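Local coordinates for heme-binding protein A (Haemophilus parasuis 29755, PDB 3TPA) that probably binds glutathione in the bacterial periplasm as the solute-binding protein of a peptide-type ABC importer, though it is named for heme, at residues A[438-442]-A[443-447]; A[448-451]-A[452-456]; A[469-472]-A[473-477]. The protein carries 1 engineered substitution. One frame throughout, in Å; residues are numbered along the deposited sequence.

Contact 1: residues A[438-442]-A[443-447]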
loop_
_atom_site.group_PDB
_atom_site.type_symbol
_atom_site.label_atom_id
_atom_site.label_comp_id
_atom_site.label_asym_id
_atom_site.label_seq_id
_atom_site.Cartn_x
_atom_site.Cartn_y
_atom_site.Cartn_z
ATOM N N SER A 438 -16.431 -5.075 11.346
ATOM C CA SER A 438 -17.058 -6.175 12.089
ATOM C C SER A 438 -17.437 -5.818 13.537
ATOM O O SER A 438 -18.303 -6.461 14.126
ATOM C CB SER A 438 -16.153 -7.421 12.088
ATOM O OG SER A 438 -15.052 -7.251 12.965
ATOM N N ARG A 439 -16.781 -4.809 14.104
ATOM C CA ARG A 439 -17.038 -4.383 15.493
ATOM C C ARG A 439 -16.544 -5.382 16.519
ATOM O O ARG A 439 -16.875 -5.285 17.700
ATOM C CB ARG A 439 -18.527 -4.114 15.747
ATOM C CG ARG A 439 -19.183 -3.177 14.735
ATOM C CD ARG A 439 -20.121 -2.192 15.472
ATOM N NE ARG A 439 -20.283 -0.979 14.695
ATOM C CZ ARG A 439 -20.547 0.208 15.204
ATOM N NH1 ARG A 439 -20.687 0.366 16.509
ATOM N NH2 ARG A 439 -20.668 1.233 14.391
ATOM N N TRP A 440 -15.751 -6.349 16.078
ATOM C CA TRP A 440 -15.232 -7.356 16.997
ATOM C C TRP A 440 -14.087 -6.794 17.828
ATOM O O TRP A 440 -13.281 -5.998 17.339
ATOM C CB TRP A 440 -14.748 -8.585 16.231
ATOM C CG TRP A 440 -14.110 -9.645 17.105
ATOM C CD1 TRP A 440 -14.753 -10.550 17.911
ATOM C CD2 TRP A 440 -12.712 -9.921 17.233
ATOM N NE1 TRP A 440 -13.827 -11.354 18.555
ATOM C CE2 TRP A 440 -12.574 -10.994 18.140
ATOM C CE3 TRP A 440 -11.560 -9.367 16.665
ATOM C CZ2 TRP A 440 -11.338 -11.512 18.495
ATOM C CZ3 TRP A 440 -10.321 -9.884 17.034
ATOM C CH2 TRP A 440 -10.225 -10.935 17.948
ATOM N N THR A 441 -14.030 -7.210 19.091
ATOM C CA THR A 441 -12.931 -6.844 19.984
ATOM C C THR A 441 -12.660 -7.989 20.944
ATOM O O THR A 441 -13.565 -8.759 21.273
ATOM C CB THR A 441 -13.248 -5.576 20.832
ATOM O OG1 THR A 441 -14.103 -5.930 21.926
ATOM C CG2 THR A 441 -13.913 -4.497 19.988
ATOM N N ASP A 442 -11.421 -8.087 21.403
ATOM C CA ASP A 442 -11.050 -9.081 22.398
ATOM C C ASP A 442 -9.919 -8.518 23.251
ATOM O O ASP A 442 -8.942 -7.989 22.724
ATOM C CB ASP A 442 -10.629 -10.390 21.732
ATOM C CG ASP A 442 -10.099 -11.383 22.726
ATOM O OD1 ASP A 442 -10.916 -12.065 23.372
ATOM O OD2 ASP A 442 -8.868 -11.465 22.881
ATOM N N GLU A 443 -10.072 -8.615 24.570
ATOM C CA GLU A 443 -9.174 -7.936 25.491
ATOM C C GLU A 443 -7.745 -8.387 25.295
ATOM O O GLU A 443 -6.854 -7.561 25.213
ATOM C CB GLU A 443 -9.603 -8.158 26.937
ATOM C CG GLU A 443 -8.673 -7.513 27.955
ATOM C CD GLU A 443 -9.252 -7.540 29.356
ATOM O OE1 GLU A 443 -10.258 -8.256 29.566
ATOM O OE2 GLU A 443 -8.709 -6.839 30.241
ATOM N N LYS A 444 -7.538 -9.695 25.199
ATOM C CA LYS A 444 -6.201 -10.250 25.027
ATOM C C LYS A 444 -5.617 -9.892 23.679
ATOM O O LYS A 444 -4.447 -9.527 23.577
ATOM C CB LYS A 444 -6.212 -11.780 25.182
ATOM C CG LYS A 444 -4.831 -12.410 24.987
ATOM C CD LYS A 444 -3.791 -11.862 25.980
ATOM C CE LYS A 444 -2.499 -12.682 25.921
ATOM N NZ LYS A 444 -1.445 -12.235 26.882
ATOM N N PHE A 445 -6.444 -10.015 22.645
ATOM C CA PHE A 445 -6.056 -9.678 21.279
ATOM C C PHE A 445 -5.583 -8.220 21.241
ATOM O O PHE A 445 -4.527 -7.914 20.690
ATOM C CB PHE A 445 -7.239 -9.919 20.320
ATOM C CG PHE A 445 -7.007 -9.408 18.922
ATOM C CD1 PHE A 445 -6.506 -10.248 17.934
ATOM C CD2 PHE A 445 -7.269 -8.088 18.604
ATOM C CE1 PHE A 445 -6.264 -9.783 16.652
ATOM C CE2 PHE A 445 -7.041 -7.617 17.331
ATOM C CZ PHE A 445 -6.538 -8.469 16.351
ATOM N N GLU A 446 -6.353 -7.324 21.847
ATOM C CA GLU A 446 -6.009 -5.897 21.816
ATOM C C GLU A 446 -4.686 -5.628 22.541
ATOM O O GLU A 446 -3.923 -4.740 22.142
ATOM C CB GLU A 446 -7.136 -5.048 22.438
ATOM C CG GLU A 446 -6.966 -3.531 22.264
ATOM C CD GLU A 446 -7.517 -3.019 20.939
ATOM O OE1 GLU A 446 -8.598 -3.474 20.501
ATOM O OE2 GLU A 446 -6.872 -2.151 20.325
ATOM N N ALA A 447 -4.421 -6.373 23.618
ATOM C CA ALA A 447 -3.173 -6.220 24.363
ATOM C C ALA A 447 -1.974 -6.693 23.551
ATOM O O ALA A 447 -0.910 -6.062 23.576
ATOM C CB ALA A 447 -3.242 -6.969 25.712
HETATM O O HOH W 1 -9.709 -5.912 19.622
HETATM O O HOH W 2 -9.217 -11.932 26.370
#
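Asp-442 caps the helix that begins at Glu-443, and Trp-440, two residues earlier, sets its indole against the first aromatic ring of that helix. The N-cap bond runs from Phe-445 N to Asp-442 OD2 at 2.8 Å and is nearly straight. It meets the carboxylate on the anti side, tilted modestly (16°) out of the carboxylate plane. With CG anti to the backbone N (chi1 174°), the carboxylate bends back over the first turn, where OD2 can reach the amide of the third residue on. The carbonyl of the same aspartate opens the regular helical ladder by taking Glu-446 N at 2.8 Å, so one residue serves two amides of the first turn. A carboxylate here also faces the positive end of the helix dipole, which would be expected to stabilise its charged form.

The aromatic pair is edge-to-face. The six-membered ring of Trp-440 turns its CZ3 and CH2 edge onto one face of Phe-445, with CZ3 over the ring centre, centroids 4.9 Å apart and planes at 66°.

Two waters thread the turn. One accepts from Asp-442 N and donates to Glu-446 OE1 at 2.8 Å; the other accepts from Lys-444 N at 3.0 Å and reaches Asp-442 OD1 only weakly. Both carboxylate oxygens of Glu-446 are held further out, OE2 by Ser-428 OG and OE1 by Gln-429 N. Trp-440 lies on Asn-475 at the end of helix 458-475 and on Pro-477 just past it, while Phe-445 touches Ala-468 of that helix and Phe-427 of helix 420-427.

Contact 2: residues A[448-451]-A[452-456]. Engineered in segment 452-456: Ile-455 (natural residue Thr). Unlike the reference sequence in segment 452-456: Ala-453 (reference Val).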
loop_
_atom_site.group_PDB
_atom_site.type_symbol
_atom_site.label_atom_id
_atom_site.label_comp_id
_atom_site.label_asym_id
_atom_site.label_seq_id
_atom_site.Cartn_x
_atom_site.Cartn_y
_atom_site.Cartn_z
ATOM N N LEU A 448 -2.141 -7.799 22.824
ATOM C CA LEU A 448 -1.079 -8.272 21.941
ATOM C C LEU A 448 -0.760 -7.250 20.842
ATOM O O LEU A 448 0.405 -7.054 20.499
ATOM C CB LEU A 448 -1.424 -9.622 21.308
ATOM C CG LEU A 448 -1.520 -10.802 22.272
ATOM C CD1 LEU A 448 -2.092 -12.012 21.564
ATOM C CD2 LEU A 448 -0.139 -11.115 22.844
ATOM N N LEU A 449 -1.781 -6.595 20.292
ATOM C CA LEU A 449 -1.519 -5.602 19.235
ATOM C C LEU A 449 -0.716 -4.438 19.803
ATOM O O LEU A 449 0.223 -3.946 19.176
ATOM C CB LEU A 449 -2.805 -5.061 18.592
ATOM C CG LEU A 449 -3.689 -6.000 17.778
ATOM C CD1 LEU A 449 -4.658 -5.184 16.918
ATOM C CD2 LEU A 449 -2.819 -6.900 16.897
ATOM N N ALA A 450 -1.091 -3.991 20.994
ATOM C CA ALA A 450 -0.400 -2.864 21.600
ATOM C C ALA A 450 1.062 -3.225 21.933
ATOM O O ALA A 450 1.989 -2.480 21.622
ATOM C CB ALA A 450 -1.171 -2.372 22.829
ATOM N N SER A 451 1.266 -4.380 22.552
ATOM C CA SER A 451 2.616 -4.853 22.855
ATOM C C SER A 451 3.453 -4.977 21.601
ATOM O O SER A 451 4.600 -4.557 21.577
ATOM C CB SER A 451 2.567 -6.206 23.577
ATOM O OG SER A 451 2.027 -6.047 24.884
ATOM N N ALA A 452 2.877 -5.565 20.558
ATOM C CA ALA A 452 3.609 -5.814 19.321
ATOM C C ALA A 452 3.984 -4.529 18.601
ATOM O O ALA A 452 5.056 -4.437 18.024
ATOM C CB ALA A 452 2.808 -6.734 18.395
ATOM N N ALA A 453 3.094 -3.547 18.619
ATOM C CA ALA A 453 3.377 -2.229 18.035
ATOM C C ALA A 453 4.433 -1.425 18.771
ATOM O O ALA A 453 4.932 -0.417 18.257
ATOM C CB ALA A 453 2.101 -1.415 17.963
ATOM N N GLN A 454 4.735 -1.836 19.998
ATOM C CA GLN A 454 5.628 -1.078 20.878
ATOM C C GLN A 454 6.902 -1.835 21.236
ATOM O O GLN A 454 7.688 -1.382 22.060
ATOM C CB GLN A 454 4.859 -0.602 22.135
ATOM C CG GLN A 454 3.869 0.506 21.701
ATOM C CD GLN A 454 2.598 0.610 22.531
ATOM O OE1 GLN A 454 1.484 0.411 22.012
ATOM N NE2 GLN A 454 2.745 0.970 23.791
ATOM N N ILE A 455 7.085 -2.986 20.595
ATOM C CA ILE A 455 8.283 -3.805 20.758
ATOM C C ILE A 455 9.082 -3.743 19.466
ATOM O O ILE A 455 8.506 -3.829 18.392
ATOM C CB ILE A 455 7.935 -5.281 20.979
ATOM C CG1 ILE A 455 6.948 -5.435 22.119
ATOM C CG2 ILE A 455 9.185 -6.091 21.230
ATOM C CD1 ILE A 455 7.263 -4.598 23.279
ATOM N N GLN A 456 10.402 -3.623 19.582
ATOM C CA GLN A 456 11.281 -3.451 18.425
ATOM C C GLN A 456 11.661 -4.762 17.746
ATOM O O GLN A 456 11.657 -4.862 16.518
ATOM C CB GLN A 456 12.583 -2.767 18.852
ATOM C CG GLN A 456 12.452 -1.281 19.056
ATOM C CD GLN A 456 12.277 -0.559 17.750
ATOM O OE1 GLN A 456 13.058 -0.747 16.814
ATOM N NE2 GLN A 456 11.243 0.259 17.666
#
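This is a local, along-the-helix contact in the periplasmic-binding-protein fold of a family 5 extracellular solute-binding protein: the C-terminal part of helix 443-453 and the loop that leaves it, where the helix packs between helices 420-427 and 458-475. Ala-452 and Ala-453 (Val in the reference sequence) continue the ladder of i to i+4 bonds. Ala-452 N gives to Leu-448 O at 2.9 Å, and Ala-453 N to Leu-449 O at 3.0 Å, the second with 158° at the hydrogen. Both donors sit somewhat off the carbonyl planes. The pattern then tightens to i to i+3, Gln-454 N giving to Ser-451 O at 3.1 Å, although the place of that oxygen is less sure.

Around this backbone the helix has two buried sides. Leu-448 and Ala-452 lean on Leu-464 of helix 458-475, whereas Leu-449 touches Leu-423 and Ala-453 touches Asp-420 of helix 420-427. Ala-452 O then accepts from Arg-461 NE, and Ala-453 joins the backbone of Thr-151, tying the end of the helix to a separate loop. Ile-455 is an engineered residue (Thr in the natural sequence), and its carbonyl accepts from the hydroxyl of Thr-151.

On the outer side, Gln-454 doubles back over the preceding turn. Its CG stands anti to its own carbonyl carbon (chi1 -71°), and the modelled turn of the amide is uncertain, because Gln-454 OE1 lies 3.0 Å from Ala-450 O, two acceptors that cannot bond and would be expected to repel.

Contact 3: residues A[469-472]-A[473-477]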
loop_
_atom_site.group_PDB
_atom_site.type_symbol
_atom_site.label_atom_id
_atom_site.label_comp_id
_atom_site.label_asym_id
_atom_site.label_seq_id
_atom_site.Cartn_x
_atom_site.Cartn_y
_atom_site.Cartn_z
ATOM N N VAL A 469 -3.332 -13.328 15.706
ATOM C CA VAL A 469 -4.078 -13.859 14.564
ATOM C C VAL A 469 -4.810 -15.168 14.920
ATOM O O VAL A 469 -5.916 -15.396 14.478
ATOM C CB VAL A 469 -3.177 -14.023 13.318
ATOM C CG1 VAL A 469 -3.870 -14.868 12.263
ATOM C CG2 VAL A 469 -2.835 -12.651 12.760
ATOM N N GLU A 470 -4.224 -16.012 15.761
ATOM C CA GLU A 470 -4.904 -17.242 16.177
ATOM C C GLU A 470 -6.192 -16.927 16.947
ATOM O O GLU A 470 -7.206 -17.613 16.802
ATOM C CB GLU A 470 -3.969 -18.124 17.015
ATOM C CG GLU A 470 -2.843 -18.777 16.214
ATOM C CD GLU A 470 -3.126 -20.231 15.852
ATOM O OE1 GLU A 470 -4.270 -20.697 16.040
ATOM O OE2 GLU A 470 -2.195 -20.917 15.375
ATOM N N ILE A 471 -6.160 -15.879 17.762
ATOM C CA ILE A 471 -7.358 -15.465 18.495
ATOM C C ILE A 471 -8.421 -14.926 17.535
ATOM O O ILE A 471 -9.603 -15.314 17.588
ATOM C CB ILE A 471 -7.040 -14.402 19.569
ATOM C CG1 ILE A 471 -6.225 -15.013 20.717
ATOM C CG2 ILE A 471 -8.330 -13.758 20.094
ATOM C CD1 ILE A 471 -5.638 -13.974 21.685
ATOM N N PHE A 472 -8.001 -14.028 16.656
ATOM C CA PHE A 472 -8.890 -13.554 15.584
ATOM C C PHE A 472 -9.524 -14.721 14.804
ATOM O O PHE A 472 -10.732 -14.753 14.584
ATOM C CB PHE A 472 -8.142 -12.638 14.610
ATOM C CG PHE A 472 -8.679 -12.699 13.206
ATOM C CD1 PHE A 472 -9.854 -12.034 12.864
ATOM C CD2 PHE A 472 -8.029 -13.459 12.231
ATOM C CE1 PHE A 472 -10.354 -12.105 11.545
ATOM C CE2 PHE A 472 -8.528 -13.548 10.939
ATOM C CZ PHE A 472 -9.689 -12.868 10.594
ATOM N N GLN A 473 -8.711 -15.684 14.387
ATOM C CA GLN A 473 -9.227 -16.802 13.578
ATOM C C GLN A 473 -10.262 -17.643 14.328
ATOM O O GLN A 473 -11.286 -18.004 13.768
ATOM C CB GLN A 473 -8.081 -17.683 13.058
ATOM C CG GLN A 473 -8.509 -18.744 12.010
ATOM C CD GLN A 473 -8.888 -18.149 10.640
ATOM O OE1 GLN A 473 -9.160 -16.961 10.517
ATOM N NE2 GLN A 473 -8.892 -18.987 9.611
ATOM N N GLN A 474 -9.993 -17.923 15.606
ATOM C CA GLN A 474 -10.905 -18.671 16.469
ATOM C C GLN A 474 -12.296 -18.039 16.521
ATOM O O GLN A 474 -13.300 -18.726 16.666
ATOM C CB GLN A 474 -10.318 -18.759 17.893
ATOM C CG GLN A 474 -9.151 -19.736 18.016
ATOM C CD GLN A 474 -8.375 -19.614 19.325
ATOM O OE1 GLN A 474 -8.399 -18.577 19.996
ATOM N NE2 GLN A 474 -7.665 -20.678 19.682
ATOM N N ASN A 475 -12.343 -16.718 16.417
ATOM C CA ASN A 475 -13.584 -15.964 16.543
ATOM C C ASN A 475 -14.223 -15.580 15.215
ATOM O O ASN A 475 -15.373 -15.153 15.184
ATOM C CB ASN A 475 -13.344 -14.720 17.401
ATOM C CG ASN A 475 -13.145 -15.070 18.836
ATOM O OD1 ASN A 475 -14.100 -15.375 19.532
ATOM N ND2 ASN A 475 -11.901 -15.091 19.279
ATOM N N SER A 476 -13.472 -15.738 14.126
ATOM C CA SER A 476 -13.998 -15.534 12.766
ATOM C C SER A 476 -14.892 -14.290 12.572
ATOM O O SER A 476 -15.992 -14.403 12.030
ATOM C CB SER A 476 -14.756 -16.788 12.297
ATOM O OG SER A 476 -15.060 -16.722 10.903
ATOM N N PRO A 477 -14.420 -13.098 12.991
ATOM C CA PRO A 477 -15.285 -11.910 12.821
ATOM C C PRO A 477 -15.447 -11.433 11.367
ATOM O O PRO A 477 -16.435 -10.765 11.023
ATOM C CB PRO A 477 -14.576 -10.837 13.658
ATOM C CG PRO A 477 -13.173 -11.267 13.740
ATOM C CD PRO A 477 -13.190 -12.778 13.742
#
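The ring of Phe-472 is met obliquely, on the same side of its plane, by the proline that follows the helix and by the glutamine next to it in sequence. Pro-477 comes in by CD1 and CE1, its CG 3.5 Å from Phe-472 CD1, an apolar contact. At another part of the rim, Gln-473 OE1 lies 3.5 Å from Phe-472 CE2, with ring and amide planes 43° apart. A bend at chi2 (71°) folds the Gln-473 chain back toward the ring, and its NE2 is held by Pro-329 O. Phe-472 also meets the ring of Phe-427, and its other neighbours include Phe-445 of helix 443-453 and Ile-478 and Pro-480 of strand 478-491.

These residues form the C-terminal end of helix 458-475, where the chain turns out of the helix at Ser-476, which has positive phi, and enters strand 478-491 of the six-stranded mixed sheet. Up to that point the bonds are regular: Gln-473 N gives to Val-469 O at 2.8 Å, and Gln-474 N to Glu-470 O at 3.0 Å.

Next comes Asn-475, which grips one carbonyl twice. Asn-475 ND2 donates to Ile-471 O at 2.9 Å from above the carbonyl plane, and Asn-475 N reaches the same Ile-471 O at 3.3 Å from the opposite face. CG beside the backbone N (chi1 -72°) turns the amide back, alongside Ile-471. Asn-475 N is shared with Phe-472 O at 3.1 Å, and Ser-476 N reaches that oxygen weakly. The hydroxyl of Ser-476 is bonded to His-293 ND1, while Asn-475 O accepts from Arg-289 NH2.

In the fold
Contacts 1 and 2 lie on the two ends of helix 443-453, and contact 3 closes helix 458-475, the next helix in the chain. All are partly buried, their centres about 21 to 24 Å from the centre of the chain; contact 1 has the smallest buried share, 2 of 7 touching residues, against 4 of 8 in contact 2 and 5 of 9 in contact 3. Asp-442 OD2 packs 3.6 Å from Ile-471 CG2, so the N-cap end of one helix meets the end of the other. Contacts 2 and 3 join more loosely through Leu-448 and Ile-471. Chemistry follows position: a side-chain carboxylate caps an N-terminus in contact 1, an asparagine amide returns to a C-terminal carbonyl in contact 3, and contact 2 relies on backbone bonds and small side chains.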